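Local coordinates for transcription factor E (Sulfolobus solfataricus, PDB 1Q1H), which facilitates archaeal transcription initiation by enhancing TATA-box recognition by the TATA-box-binding protein and the recruitment of transcription factor B and RNA polymerase, at residues S64-R69 with I77-P82; M34-I39 with D49-L54. All blocks are in the same frame, centred on the assembly; numbering follows the deposited sequence.

Contact 1: residues S64-R69 with I77-P82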
ATOM      1  N   SER A  64      -0.012   6.625   0.212  1.00 56.03           N
ATOM      2  CA  SER A  64      -0.615   7.810  -0.408  1.00 53.19           C
ATOM      3  C   SER A  64      -0.922   7.439  -1.842  1.00 52.96           C
ATOM      4  O   SER A  64      -0.209   6.637  -2.437  1.00 57.88           O
ATOM      5  CB  SER A  64       0.351   9.001  -0.394  1.00 55.30           C
ATOM      6  OG  SER A  64       0.339   9.675   0.855  1.00 55.79           O
ATOM      7  N   TYR A  65      -1.978   8.004  -2.404  1.00 55.41           N
ATOM      8  CA  TYR A  65      -2.316   7.702  -3.793  1.00 58.89           C
ATOM      9  C   TYR A  65      -2.333   8.950  -4.684  1.00 59.45           C
ATOM     10  O   TYR A  65      -2.213  10.081  -4.215  1.00 59.70           O
ATOM     11  CB  TYR A  65      -3.678   6.987  -3.876  1.00 56.95           C
ATOM     12  CG  TYR A  65      -4.865   7.860  -3.532  1.00 54.63           C
ATOM     13  CD1 TYR A  65      -5.571   8.534  -4.524  1.00 56.43           C
ATOM     14  CD2 TYR A  65      -5.261   8.029  -2.212  1.00 54.89           C
ATOM     15  CE1 TYR A  65      -6.648   9.359  -4.207  1.00 58.20           C
ATOM     16  CE2 TYR A  65      -6.325   8.842  -1.882  1.00 58.18           C
ATOM     17  CZ  TYR A  65      -7.019   9.505  -2.878  1.00 60.06           C
ATOM     18  OH  TYR A  65      -8.097  10.293  -2.532  1.00 67.04           O
ATOM     19  N   ARG A  66      -2.481   8.715  -5.978  1.00 64.98           N
ATOM     20  CA  ARG A  66      -2.548   9.775  -6.970  1.00 65.31           C
ATOM     21  C   ARG A  66      -3.381   9.255  -8.138  1.00 67.03           C
ATOM     22  O   ARG A  66      -3.049   8.225  -8.736  1.00 67.12           O
ATOM     23  CB  ARG A  66      -1.139  10.161  -7.446  1.00 64.29           C
ATOM     24  CG  ARG A  66      -0.768   9.739  -8.871  1.00 64.11           C
ATOM     25  CD  ARG A  66       0.483  10.482  -9.340  1.00 62.58           C
ATOM     26  NE  ARG A  66       0.962  10.076 -10.662  1.00 58.48           N
ATOM     27  CZ  ARG A  66       1.165   8.813 -11.025  1.00 58.13           C
ATOM     28  NH1 ARG A  66       0.917   7.836 -10.173  1.00 59.44           N
ATOM     29  NH2 ARG A  66       1.650   8.526 -12.224  1.00 54.67           N
ATOM     30  N   LYS A  67      -4.483   9.936  -8.437  1.00 66.24           N
ATOM     31  CA  LYS A  67      -5.317   9.520  -9.553  1.00 64.61           C
ATOM     32  C   LYS A  67      -4.943  10.345 -10.765  1.00 63.74           C
ATOM     33  O   LYS A  67      -5.045  11.567 -10.749  1.00 64.69           O
ATOM     34  CB  LYS A  67      -6.802   9.703  -9.249  1.00 65.95           C
ATOM     35  CG  LYS A  67      -7.232  11.112  -8.868  1.00 66.55           C
ATOM     36  CD  LYS A  67      -8.716  11.313  -9.183  1.00 68.17           C
ATOM     37  CE  LYS A  67      -9.521  10.040  -8.926  1.00 69.75           C
ATOM     38  NZ  LYS A  67     -10.993  10.143  -9.181  1.00 70.24           N
ATOM     39  N   THR A  68      -4.504   9.669 -11.816  1.00 61.24           N
ATOM     40  CA  THR A  68      -4.100  10.350 -13.028  1.00 59.33           C
ATOM     41  C   THR A  68      -4.854   9.809 -14.234  1.00 58.53           C
ATOM     42  O   THR A  68      -4.755   8.620 -14.560  1.00 57.91           O
ATOM     43  CB  THR A  68      -2.573  10.213 -13.233  1.00 59.71           C
ATOM     44  OG1 THR A  68      -1.891  10.863 -12.149  1.00 57.52           O
ATOM     45  CG2 THR A  68      -2.139  10.859 -14.545  1.00 61.60           C
ATOM     46  N   ARG A  69      -5.607  10.695 -14.889  1.00 58.10           N
ATOM     47  CA  ARG A  69      -6.398  10.337 -16.065  1.00 61.07           C
ATOM     48  C   ARG A  69      -5.554   9.734 -17.189  1.00 61.35           C
ATOM     49  O   ARG A  69      -5.867   8.658 -17.710  1.00 61.69           O
ATOM     50  CB  ARG A  69      -7.158  11.565 -16.591  1.00 60.53           C
ATOM     51  CG  ARG A  69      -8.483  11.840 -15.883  1.00 63.15           C
ATOM     52  CD  ARG A  69      -9.171  13.106 -16.386  1.00 68.49           C
ATOM     53  NE  ARG A  69      -8.450  14.325 -16.025  1.00 77.92           N
ATOM     54  CZ  ARG A  69      -7.945  15.189 -16.905  1.00 82.87           C
ATOM     55  NH1 ARG A  69      -8.078  14.974 -18.211  1.00 85.58           N
ATOM     56  NH2 ARG A  69      -7.300  16.271 -16.482  1.00 84.37           N
ATOM     57  N   ILE A  77      -7.059   6.697 -13.143  1.00 63.70           N
ATOM     58  CA  ILE A  77      -6.346   5.670 -12.403  1.00 63.04           C
ATOM     59  C   ILE A  77      -5.715   6.157 -11.104  1.00 60.85           C
ATOM     60  O   ILE A  77      -5.211   7.271 -11.020  1.00 60.06           O
ATOM     61  CB  ILE A  77      -5.247   5.025 -13.267  1.00 65.97           C
ATOM     62  CG1 ILE A  77      -5.798   4.703 -14.653  1.00 68.17           C
ATOM     63  CG2 ILE A  77      -4.771   3.731 -12.621  1.00 66.99           C
ATOM     64  CD1 ILE A  77      -4.741   4.212 -15.624  1.00 70.87           C
ATOM     65  N   TYR A  78      -5.759   5.311 -10.085  1.00 58.98           N
ATOM     66  CA  TYR A  78      -5.162   5.650  -8.805  1.00 58.68           C
ATOM     67  C   TYR A  78      -3.889   4.846  -8.673  1.00 59.15           C
ATOM     68  O   TYR A  78      -3.863   3.664  -9.023  1.00 58.34           O
ATOM     69  CB  TYR A  78      -6.084   5.279  -7.646  1.00 57.21           C
ATOM     70  CG  TYR A  78      -7.381   6.034  -7.613  1.00 59.19           C
ATOM     71  CD1 TYR A  78      -8.399   5.739  -8.499  1.00 61.52           C
ATOM     72  CD2 TYR A  78      -7.601   7.031  -6.668  1.00 60.45           C
ATOM     73  CE1 TYR A  78      -9.615   6.416  -8.442  1.00 65.23           C
ATOM     74  CE2 TYR A  78      -8.808   7.712  -6.603  1.00 62.32           C
ATOM     75  CZ  TYR A  78      -9.809   7.398  -7.491  1.00 63.47           C
ATOM     76  OH  TYR A  78     -11.010   8.057  -7.432  1.00 69.22           O
ATOM     77  N   TYR A  79      -2.831   5.487  -8.189  1.00 59.36           N
ATOM     78  CA  TYR A  79      -1.577   4.787  -7.986  1.00 58.91           C
ATOM     79  C   TYR A  79      -1.181   4.926  -6.532  1.00 59.36           C
ATOM     80  O   TYR A  79      -1.292   5.996  -5.940  1.00 59.98           O
ATOM     81  CB  TYR A  79      -0.479   5.335  -8.886  1.00 61.98           C
ATOM     82  CG  TYR A  79      -0.608   4.915 -10.327  1.00 66.37           C
ATOM     83  CD1 TYR A  79      -1.503   5.553 -11.188  1.00 68.92           C
ATOM     84  CD2 TYR A  79       0.187   3.897 -10.842  1.00 68.89           C
ATOM     85  CE1 TYR A  79      -1.594   5.191 -12.530  1.00 71.14           C
ATOM     86  CE2 TYR A  79       0.103   3.523 -12.184  1.00 71.01           C
ATOM     87  CZ  TYR A  79      -0.786   4.174 -13.022  1.00 71.57           C
ATOM     88  OH  TYR A  79      -0.852   3.813 -14.347  1.00 72.78           O
ATOM     89  N   TRP A  80      -0.727   3.829  -5.950  1.00 57.50           N
ATOM     90  CA  TRP A  80      -0.346   3.839  -4.553  1.00 57.30           C
ATOM     91  C   TRP A  80       1.152   3.761  -4.340  1.00 58.79           C
ATOM     92  O   TRP A  80       1.887   3.208  -5.163  1.00 58.09           O
ATOM     93  CB  TRP A  80      -1.058   2.693  -3.835  1.00 55.59           C
ATOM     94  CG  TRP A  80      -2.518   2.772  -4.054  1.00 54.37           C
ATOM     95  CD1 TRP A  80      -3.215   2.306  -5.132  1.00 52.83           C
ATOM     96  CD2 TRP A  80      -3.464   3.456  -3.230  1.00 51.63           C
ATOM     97  NE1 TRP A  80      -4.544   2.664  -5.030  1.00 50.54           N
ATOM     98  CE2 TRP A  80      -4.720   3.369  -3.870  1.00 48.84           C
ATOM     99  CE3 TRP A  80      -3.370   4.136  -2.014  1.00 50.83           C
ATOM    100  CZ2 TRP A  80      -5.867   3.932  -3.335  1.00 49.08           C
ATOM    101  CZ3 TRP A  80      -4.510   4.693  -1.480  1.00 53.07           C
ATOM    102  CH2 TRP A  80      -5.746   4.589  -2.141  1.00 53.87           C
ATOM    103  N   LYS A  81       1.593   4.328  -3.226  1.00 54.27           N
ATOM    104  CA  LYS A  81       2.998   4.334  -2.870  1.00 54.63           C
ATOM    105  C   LYS A  81       3.018   4.304  -1.349  1.00 51.69           C
ATOM    106  O   LYS A  81       2.030   4.686  -0.714  1.00 50.28           O
ATOM    107  CB  LYS A  81       3.653   5.622  -3.390  1.00 60.05           C
ATOM    108  CG  LYS A  81       5.142   5.523  -3.713  1.00 62.86           C
ATOM    109  CD  LYS A  81       5.664   6.822  -4.326  1.00 66.55           C
ATOM    110  CE  LYS A  81       7.189   6.816  -4.503  1.00 68.58           C
ATOM    111  NZ  LYS A  81       7.723   8.116  -5.037  1.00 67.34           N
ATOM    112  N   PRO A  82       4.116   3.809  -0.746  1.00 47.52           N
ATOM    113  CA  PRO A  82       4.279   3.730   0.708  1.00 47.67           C
ATOM    114  C   PRO A  82       4.861   5.041   1.239  1.00 50.73           C
ATOM    115  O   PRO A  82       5.926   5.470   0.795  1.00 53.76           O
ATOM    116  CB  PRO A  82       5.260   2.578   0.884  1.00 49.67           C
ATOM    117  CG  PRO A  82       5.127   1.793  -0.357  1.00 49.05           C
ATOM    118  CD  PRO A  82       5.017   2.852  -1.398  1.00 47.20           C
TER
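Strands 64-68 and 77-81 run antiparallel, their directions 155° apart, with S64 facing K81 and R66 facing Y79 as hydrogen-bonded pairs, while Y65 with W80 and K67 with Y78 are non-hydrogen-bonded pairs. S64 N gives its hydrogen to K81 O over 3.0 Å, and K81 N returns one to S64 O; R66 and Y79 exchange the same two bonds, the shorter being Y79 N to R66 O at 2.8 Å.

The alternation puts Y65, K67, Y78 and W80 on one face. Y65 CG stands between its own backbone N and carbonyl carbon (chi1 69°), and Y65 CB lies over a face of the six-membered ring of W80, 3.3 Å from its centroid, in a CH-pi contact. The Y65 ring lies beside both aromatic neighbours at oblique angles: its CD2 is 3.5 Å from W80 CH2, and its CD1 meets the edge of the Y78 ring. K67 lends its aliphatic part to the other end of this cluster, with CB over a face of Y78, 3.9 Å from the ring centroid. W80, the buried member, has a ring broad enough to touch Y65 and also L54, N55 and E58 of helix 47-60.

On the reverse face the extended R66 chain brings NH1 beside Y79 CB, and NH1 makes a salt bridge with E33; S64 OG bonds to N83. This two-stranded hairpin, with Y65, Y78 and W80 clustered on the face where Y65 and W80 meet helix 47-60, is the wing of a winged helix domain, the domain involved in DNA binding in the preinitiation complex.

Contact 2: residues M34-I39 with D49-L54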
ATOM      1  N   MET A  34       2.246   1.354  -7.475  1.00 57.53           N
ATOM      2  CA  MET A  34       1.493   0.169  -7.833  1.00 56.79           C
ATOM      3  C   MET A  34       0.003   0.513  -7.845  1.00 57.14           C
ATOM      4  O   MET A  34      -0.402   1.562  -7.352  1.00 57.65           O
ATOM      5  CB  MET A  34       1.787  -0.952  -6.840  1.00 59.07           C
ATOM      6  CG  MET A  34       3.233  -1.446  -6.885  1.00 58.23           C
ATOM      7  SD  MET A  34       3.366  -3.226  -6.530  1.00 62.88           S
ATOM      8  CE  MET A  34       2.783  -3.897  -8.077  1.00 54.70           C
ATOM      9  N   THR A  35      -0.820  -0.355  -8.418  1.00 58.43           N
ATOM     10  CA  THR A  35      -2.255  -0.087  -8.473  1.00 61.68           C
ATOM     11  C   THR A  35      -3.062  -1.310  -8.071  1.00 62.28           C
ATOM     12  O   THR A  35      -2.775  -2.408  -8.524  1.00 62.15           O
ATOM     13  CB  THR A  35      -2.686   0.342  -9.878  1.00 61.98           C
ATOM     14  OG1 THR A  35      -4.072   0.687  -9.852  1.00 65.78           O
ATOM     15  CG2 THR A  35      -2.469  -0.785 -10.878  1.00 63.57           C
ATOM     16  N   ASP A  36      -4.076  -1.120  -7.229  1.00 63.24           N
ATOM     17  CA  ASP A  36      -4.884  -2.240  -6.762  1.00 64.92           C
ATOM     18  C   ASP A  36      -4.755  -3.444  -7.688  1.00 66.22           C
ATOM     19  O   ASP A  36      -4.454  -4.547  -7.227  1.00 67.01           O
ATOM     20  CB  ASP A  36      -6.354  -1.832  -6.594  1.00 66.60           C
ATOM     21  CG  ASP A  36      -6.924  -1.175  -7.822  1.00 69.95           C
ATOM     22  OD1 ASP A  36      -8.145  -0.942  -7.850  1.00 70.94           O
ATOM     23  OD2 ASP A  36      -6.158  -0.886  -8.760  1.00 73.35           O
ATOM     24  N   GLU A  37      -4.949  -3.239  -8.990  1.00 68.19           N
ATOM     25  CA  GLU A  37      -4.817  -4.343  -9.940  1.00 72.26           C
ATOM     26  C   GLU A  37      -3.499  -5.071  -9.635  1.00 72.33           C
ATOM     27  O   GLU A  37      -3.506  -6.201  -9.132  1.00 68.33           O
ATOM     28  CB  GLU A  37      -4.784  -3.840 -11.392  1.00 72.38           C
ATOM     29  CG  GLU A  37      -5.936  -2.931 -11.829  1.00 76.33           C
ATOM     30  CD  GLU A  37      -5.787  -2.469 -13.289  1.00 79.71           C
ATOM     31  OE1 GLU A  37      -6.125  -3.260 -14.206  1.00 80.16           O
ATOM     32  OE2 GLU A  37      -5.317  -1.323 -13.520  1.00 76.56           O
ATOM     33  N   GLU A  38      -2.378  -4.411  -9.940  1.00 72.19           N
ATOM     34  CA  GLU A  38      -1.045  -4.968  -9.703  1.00 74.56           C
ATOM     35  C   GLU A  38      -0.914  -5.656  -8.347  1.00 74.23           C
ATOM     36  O   GLU A  38      -0.652  -6.858  -8.274  1.00 76.58           O
ATOM     37  CB  GLU A  38       0.025  -3.876  -9.791  1.00 75.84           C
ATOM     38  CG  GLU A  38       0.653  -3.693 -11.166  1.00 79.24           C
ATOM     39  CD  GLU A  38       2.023  -3.014 -11.099  1.00 79.42           C
ATOM     40  OE1 GLU A  38       2.121  -1.919 -10.505  1.00 77.66           O
ATOM     41  OE2 GLU A  38       3.000  -3.580 -11.643  1.00 78.77           O
ATOM     42  N   ILE A  39      -1.083  -4.886  -7.277  1.00 71.59           N
ATOM     43  CA  ILE A  39      -0.979  -5.411  -5.919  1.00 71.71           C
ATOM     44  C   ILE A  39      -1.904  -6.609  -5.747  1.00 75.49           C
ATOM     45  O   ILE A  39      -1.737  -7.404  -4.824  1.00 78.09           O
ATOM     46  CB  ILE A  39      -1.367  -4.339  -4.878  1.00 67.05           C
ATOM     47  CG1 ILE A  39      -0.600  -3.044  -5.155  1.00 63.45           C
ATOM     48  CG2 ILE A  39      -1.053  -4.834  -3.479  1.00 61.63           C
ATOM     49  CD1 ILE A  39      -1.091  -1.875  -4.356  1.00 61.55           C
ATOM     50  N   ASP A  49     -10.957  -6.429  -2.062  1.00 60.76           N
ATOM     51  CA  ASP A  49     -10.424  -6.505  -0.704  1.00 61.04           C
ATOM     52  C   ASP A  49      -9.020  -5.893  -0.678  1.00 55.73           C
ATOM     53  O   ASP A  49      -8.490  -5.555   0.381  1.00 49.02           O
ATOM     54  CB  ASP A  49     -10.379  -7.965  -0.238  1.00 66.29           C
ATOM     55  CG  ASP A  49      -9.723  -8.125   1.125  1.00 72.58           C
ATOM     56  OD1 ASP A  49     -10.239  -7.553   2.114  1.00 75.50           O
ATOM     57  OD2 ASP A  49      -8.686  -8.822   1.205  1.00 78.54           O
ATOM     58  N   VAL A  50      -8.430  -5.761  -1.861  1.00 53.51           N
ATOM     59  CA  VAL A  50      -7.113  -5.173  -2.011  1.00 51.43           C
ATOM     60  C   VAL A  50      -7.272  -3.679  -1.839  1.00 53.71           C
ATOM     61  O   VAL A  50      -6.495  -3.040  -1.137  1.00 58.07           O
ATOM     62  CB  VAL A  50      -6.551  -5.433  -3.405  1.00 52.18           C
ATOM     63  CG1 VAL A  50      -5.194  -4.801  -3.546  1.00 51.67           C
ATOM     64  CG2 VAL A  50      -6.477  -6.918  -3.660  1.00 56.48           C
ATOM     65  N   ARG A  51      -8.290  -3.121  -2.485  1.00 56.68           N
ATOM     66  CA  ARG A  51      -8.550  -1.689  -2.396  1.00 56.92           C
ATOM     67  C   ARG A  51      -9.066  -1.375  -1.002  1.00 53.91           C
ATOM     68  O   ARG A  51      -8.927  -0.265  -0.514  1.00 51.90           O
ATOM     69  CB  ARG A  51      -9.594  -1.250  -3.432  1.00 62.62           C
ATOM     70  CG  ARG A  51      -9.316  -1.638  -4.885  1.00 68.44           C
ATOM     71  CD  ARG A  51     -10.011  -0.647  -5.828  1.00 71.97           C
ATOM     72  NE  ARG A  51     -11.008  -1.244  -6.715  1.00 71.45           N
ATOM     73  CZ  ARG A  51     -12.082  -1.902  -6.290  1.00 73.55           C
ATOM     74  NH1 ARG A  51     -12.295  -2.054  -4.987  1.00 73.90           N
ATOM     75  NH2 ARG A  51     -12.947  -2.397  -7.167  1.00 72.33           N
ATOM     76  N   LYS A  52      -9.677  -2.362  -0.366  1.00 54.88           N
ATOM     77  CA  LYS A  52     -10.201  -2.167   0.971  1.00 61.51           C
ATOM     78  C   LYS A  52      -9.038  -1.958   1.935  1.00 63.97           C
ATOM     79  O   LYS A  52      -9.095  -1.091   2.810  1.00 68.25           O
ATOM     80  CB  LYS A  52     -11.068  -3.368   1.386  1.00 64.54           C
ATOM     81  CG  LYS A  52     -12.450  -3.338   0.731  1.00 68.08           C
ATOM     82  CD  LYS A  52     -13.305  -4.573   0.970  1.00 68.29           C
ATOM     83  CE  LYS A  52     -14.568  -4.500   0.095  1.00 71.44           C
ATOM     84  NZ  LYS A  52     -15.370  -5.763   0.035  1.00 69.24           N
ATOM     85  N   LYS A  53      -7.977  -2.742   1.765  1.00 61.35           N
ATOM     86  CA  LYS A  53      -6.807  -2.606   2.613  1.00 52.60           C
ATOM     87  C   LYS A  53      -6.189  -1.246   2.356  1.00 51.31           C
ATOM     88  O   LYS A  53      -6.050  -0.436   3.272  1.00 51.58           O
ATOM     89  CB  LYS A  53      -5.804  -3.725   2.324  1.00 52.43           C
ATOM     90  CG  LYS A  53      -6.210  -5.054   2.966  1.00 54.23           C
ATOM     91  CD  LYS A  53      -5.698  -6.254   2.197  1.00 57.04           C
ATOM     92  CE  LYS A  53      -6.394  -7.515   2.672  1.00 59.25           C
ATOM     93  NZ  LYS A  53      -5.950  -8.735   1.933  1.00 64.37           N
ATOM     94  N   LEU A  54      -5.845  -0.978   1.105  1.00 46.73           N
ATOM     95  CA  LEU A  54      -5.250   0.306   0.763  1.00 45.25           C
ATOM     96  C   LEU A  54      -5.914   1.529   1.420  1.00 45.60           C
ATOM     97  O   LEU A  54      -5.216   2.341   2.019  1.00 45.47           O
ATOM     98  CB  LEU A  54      -5.220   0.478  -0.754  1.00 43.66           C
ATOM     99  CG  LEU A  54      -4.210  -0.413  -1.473  1.00 43.86           C
ATOM    100  CD1 LEU A  54      -4.392  -0.321  -2.985  1.00 43.54           C
ATOM    101  CD2 LEU A  54      -2.812   0.015  -1.082  1.00 46.65           C
TER
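D36 reaches across to R51 in a salt bridge, with D36 OD1 about 3.1 Å from R51 NE, a distance of limited certainty because the position of that oxygen is less sure. The carboxylate and guanidinium planes stand 46° apart, and the oxygen comes to the guanidinium at its edge, near its plane, on the NE side. A bend in the arginine chain (chi3 -119°) carries NE to this place, while nearer the backbone R51 CG lies 3.4 Å from D36 CB. A short acid suits this place, its CB directed toward helix 47-60 and its carboxylate reaching R51 NE. An alanine here would probably leave R51 NE without its charged mate and the guanidinium more at liberty to turn, although CB would still touch the arginine chain.

Apart from this polar pair the contact is aliphatic and buried. I39 and L54 reach toward each other tip to tip, I39 CD1 lying 3.9 Å from L54 CD1. V50 sends CG1 anti to its backbone N (chi1 179°), and this methyl comes within 4.1 Å of I39 CB and also lies near D36 O. Branched chains without polar ends suit such an interior: L54 continues onto V23 of helix 21-30, and V50 onto I45 in the turn between the two helices. Within helix 47-60, K53 NZ forms a salt bridge with D49 OD2 one turn earlier, at 2.8 Å. Helices 36-41 and 47-60, joined by a short turn and packed through branched aliphatic side chains, make up the helix-turn-helix of the winged helix fold; helix 47-60 is in the position of the recognition helix of related winged helix domains, consistent with the DNA-binding role of the domain.

How the contacts relate
Contact 2 belongs to the interior of the helical bundle, with three of its five touching residues buried; contact 1 is a surface contact in which W80 alone is buried. Their chemistry follows: the hairpin is held by backbone bonds between strands and by broad aromatic groups, whereas the helix pair relies on aliphatic methyls beside one charged pair. The two contacts share no helix or strand, but strand 64-68 follows helix 47-60 in the chain, and they also meet in space. W80 N probably bonds to M34 O at 2.7 Å, Y78 O probably to T35 OG1, and W80 CD1 packs on L54 CD1 at 3.6 Å. The wing is thereby seated against the helix-turn-helix.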